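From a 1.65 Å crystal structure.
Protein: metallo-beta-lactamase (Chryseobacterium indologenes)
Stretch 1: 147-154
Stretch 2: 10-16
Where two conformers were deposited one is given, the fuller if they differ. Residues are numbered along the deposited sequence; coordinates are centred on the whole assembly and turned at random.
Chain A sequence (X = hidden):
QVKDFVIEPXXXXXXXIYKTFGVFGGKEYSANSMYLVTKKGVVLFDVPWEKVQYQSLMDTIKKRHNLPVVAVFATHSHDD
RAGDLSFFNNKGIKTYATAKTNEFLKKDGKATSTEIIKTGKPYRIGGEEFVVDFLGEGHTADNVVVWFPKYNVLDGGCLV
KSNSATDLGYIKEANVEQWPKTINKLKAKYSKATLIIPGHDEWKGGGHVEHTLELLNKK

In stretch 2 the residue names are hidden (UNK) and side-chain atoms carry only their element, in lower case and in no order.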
# COMPACT_ATOMS: atom_id res chain seq x y z
N TRP A 147 5.06 8.34 1.90
CA TRP A 147 4.72 9.69 2.34
C TRP A 147 4.44 10.58 1.14
O TRP A 147 5.21 10.59 0.18
CB TRP A 147 5.89 10.25 3.16
CG TRP A 147 5.78 11.72 3.54
CD1 TRP A 147 6.65 12.72 3.22
CD2 TRP A 147 4.74 12.33 4.32
NE1 TRP A 147 6.22 13.92 3.75
CE2 TRP A 147 5.05 13.70 4.44
CE3 TRP A 147 3.59 11.84 4.95
CZ2 TRP A 147 4.24 14.60 5.14
CZ3 TRP A 147 2.78 12.74 5.65
CH2 TRP A 147 3.11 14.10 5.74
N PHE A 148 3.33 11.32 1.21
CA PHE A 148 2.91 12.22 0.14
C PHE A 148 2.95 13.66 0.66
O PHE A 148 1.96 14.15 1.21
CB PHE A 148 1.50 11.86 -0.32
CG PHE A 148 1.40 10.47 -0.92
CD1 PHE A 148 1.02 9.39 -0.13
CD2 PHE A 148 1.69 10.26 -2.26
CE1 PHE A 148 0.92 8.10 -0.68
CE2 PHE A 148 1.61 8.98 -2.83
CZ PHE A 148 1.22 7.91 -2.03
N PRO A 149 4.11 14.34 0.50
CA PRO A 149 4.33 15.62 1.20
C PRO A 149 3.35 16.73 0.85
O PRO A 149 3.00 17.52 1.73
CB PRO A 149 5.76 16.00 0.81
CG PRO A 149 6.10 15.21 -0.39
CD PRO A 149 5.30 13.92 -0.26
N LYS A 150 2.91 16.77 -0.41
CA LYS A 150 1.95 17.79 -0.84
C LYS A 150 0.51 17.53 -0.37
O LYS A 150 -0.35 18.42 -0.46
CB LYS A 150 2.01 17.97 -2.36
CG LYS A 150 3.43 18.21 -2.92
CD LYS A 150 4.04 19.52 -2.41
CE LYS A 150 5.11 20.02 -3.36
NZ LYS A 150 5.58 21.40 -3.01
N TYR A 151 0.26 16.33 0.15
CA TYR A 151 -1.07 15.93 0.60
C TYR A 151 -1.17 15.73 2.11
O TYR A 151 -2.27 15.62 2.65
CB TYR A 151 -1.49 14.63 -0.11
CG TYR A 151 -1.54 14.80 -1.61
CD1 TYR A 151 -0.41 14.58 -2.40
CD2 TYR A 151 -2.72 15.18 -2.23
CE1 TYR A 151 -0.46 14.75 -3.78
CE2 TYR A 151 -2.78 15.35 -3.60
CZ TYR A 151 -1.65 15.13 -4.37
OH TYR A 151 -1.72 15.31 -5.73
N ASN A 152 -0.01 15.69 2.77
CA ASN A 152 0.10 15.35 4.20
C ASN A 152 -0.57 14.03 4.54
O ASN A 152 -1.19 13.88 5.58
CB ASN A 152 -0.41 16.49 5.09
CG ASN A 152 0.56 17.67 5.13
OD1 ASN A 152 1.78 17.50 5.01
ND2 ASN A 152 0.02 18.86 5.29
N VAL A 153 -0.41 13.06 3.64
CA VAL A 153 -1.00 11.74 3.83
C VAL A 153 0.12 10.71 3.88
O VAL A 153 1.02 10.74 3.05
CB VAL A 153 -1.98 11.38 2.68
CG1 VAL A 153 -2.39 9.91 2.75
CG2 VAL A 153 -3.21 12.28 2.73
N LEU A 154 0.06 9.82 4.87
CA LEU A 154 0.97 8.70 4.93
C LEU A 154 0.23 7.42 4.62
O LEU A 154 -0.77 7.11 5.27
CB LEU A 154 1.59 8.56 6.33
CG LEU A 154 2.65 7.46 6.42
CD1 LEU A 154 3.95 7.90 5.73
CD2 LEU A 154 2.92 7.10 7.88
N UNK A 10 -11.10 11.86 -3.55
CA UNK A 10 -9.66 12.05 -3.43
C UNK A 10 -9.25 13.16 -2.48
O UNK A 10 -10.07 14.05 -2.14
c UNK A 10 -9.24 12.42 -4.86
c UNK A 10 -11.58 12.15 -4.91
c UNK A 10 -10.49 12.99 -5.49
N UNK A 11 -8.00 13.09 -2.04
CA UNK A 11 -7.34 14.16 -1.31
C UNK A 11 -6.70 15.08 -2.34
O UNK A 11 -5.91 14.64 -3.17
c UNK A 11 -6.86 12.60 0.66
c UNK A 11 -5.59 14.77 0.45
c UNK A 11 -6.26 13.62 -0.32
c UNK A 11 -6.57 11.15 0.32
N UNK A 12 -7.07 16.37 -2.28
CA UNK A 12 -6.55 17.39 -3.21
C UNK A 12 -6.46 16.90 -4.67
O UNK A 12 -5.39 16.91 -5.29
n UNK A 12 -2.35 20.43 0.33
c UNK A 12 -5.28 18.69 -1.37
c UNK A 12 -3.97 19.44 -1.19
c UNK A 12 -3.67 19.75 0.26
c UNK A 12 -5.22 17.98 -2.72
N UNK A 13 -7.60 16.44 -5.19
CA UNK A 13 -7.79 16.14 -6.61
C UNK A 13 -7.20 14.79 -7.04
O UNK A 13 -7.89 13.96 -7.65
o UNK A 13 -8.93 16.82 -9.15
c UNK A 13 -7.25 17.28 -7.50
n UNK A 13 -6.99 17.73 -9.85
c UNK A 13 -7.80 17.24 -8.91
N UNK A 14 -5.93 14.55 -6.70
CA UNK A 14 -5.15 13.50 -7.36
C UNK A 14 -4.82 12.27 -6.54
O UNK A 14 -4.56 11.20 -7.13
c UNK A 14 -4.09 14.83 -9.25
o UNK A 14 -5.22 14.93 -9.74
c UNK A 14 -3.86 14.07 -7.96
n UNK A 14 -3.02 15.41 -9.81
N UNK A 15 -4.81 12.40 -5.21
CA UNK A 15 -4.46 11.26 -4.35
C UNK A 15 -5.71 10.50 -3.92
O UNK A 15 -6.59 11.03 -3.23
c UNK A 15 -3.13 10.58 -2.25
c UNK A 15 -3.65 11.72 -3.13
c UNK A 15 -2.45 11.20 -1.05
c UNK A 15 -2.16 9.67 -3.03
N UNK A 16 -5.77 9.23 -4.32
CA UNK A 16 -6.95 8.41 -4.07
C UNK A 16 -6.66 7.22 -3.17
O UNK A 16 -5.64 6.55 -3.33
c UNK A 16 -7.52 7.86 -5.39
c UNK A 16 -8.06 10.60 -7.72
c UNK A 16 -9.36 9.16 -6.69
n UNK A 16 -9.31 10.22 -7.58
c UNK A 16 -8.08 8.91 -6.30
n UNK A 16 -7.29 9.83 -6.97
O HOH W 1 -2.88 18.21 -5.59

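Position 10 carries three side-chain carbons, and they close a ring onto the backbone N. Only proline is built this way, so this is Pro10. It makes no contact with stretch 1.

Position 11 has four side-chain carbons. They fork at the first, and one arm is two carbons long. A branch carbon lies against the Tyr151 ring and Val153. That is Ile11. Its CA-to-CB bond points toward stretch 1. Ile11 CG2 lies 3.9 Å from Tyr151 CD2 and 4.1 Å from Val153 CG2, so this methyl joins an apolar patch. The backbone O of Ile11 is also close, 3.2 Å from Tyr151 CE2. The chi2 angle, 102°, falls between the usual wells. Two conformers were deposited here.

Position 12 has four carbons in a row ending in a nitrogen. The first carbon lies by the Tyr151 ring, and the terminal nitrogen reaches Lys150 O. The chain is unbranched, which gives Lys12. Lys12 CB is 3.7 Å from Tyr151 CE2. Lys12 NZ donates a hydrogen bond to Lys150 O at 2.9 Å. This is the only direct hydrogen bond between the stretches. Beyond CB the chain is extended, with chi2, chi3 and chi4 all t, and this reach brings the ammonium group to the carbonyl.

Position 13 has two carbons, the second carrying one oxygen and one nitrogen. This is an amide on a short stem, hence Asn13. It does not contact stretch 1. Its phi of 79° is positive, as is the 41° of Lys12, and both sit in the turn.

Position 14 has the same set of atoms: two carbons, with one O and one N on the second. The first carbon lies by Tyr151 OH. It is Asn14. Asn14 CB lies 3.3 Å from Tyr151 OH. ND2 is hydrogen-bonded elsewhere in the structure.

Position 15 has four carbons forked at the second. They pack on Phe148, Tyr151 and Val153. This is leucine. The CA-to-CB bond of Leu15 points toward stretch 1, and its side chain meets three side chains there. Leu15 CD1 sits over the face of the Phe148 ring, 3.8 Å from Phe148 CE2, in a CH-pi contact. CB makes another over the Tyr151 ring. Leu15 CD2 is 3.7 Å from Tyr151 CB and 3.8 Å from Val153 CB.

Position 16 has one carbon followed by a five-membered ring of three carbons and two nitrogens. Its side chain is out of reach of stretch 1. That is His16. His16 ND1 donates a weak hydrogen bond to Asn14 O at 3.1 Å.

The contact buries 402 Å² in total, and Tyr151 and Leu15 contribute the most. Stretch 2 is held as a turn by paired backbone hydrogen bonds: Ile11 N to Leu15 O at 2.8 Å, and Leu15 N to Ile11 O at 3.2 Å. This brings Ile11 and Leu15 to the same side, facing Tyr151 and Val153. The Tyr151 ring has Leu15 CB over one face and Lys12 O at its edge. A water bridges the polar margin, donating to Lys12 O at 2.8 Å and to Tyr151 OH at 3.1 Å. Packing makes most of the contact, and the lysine hydrogen bond adds a polar tie through the exposed Lys12 side chain.

Stretch 2, residues 10-16: PIKNNLH
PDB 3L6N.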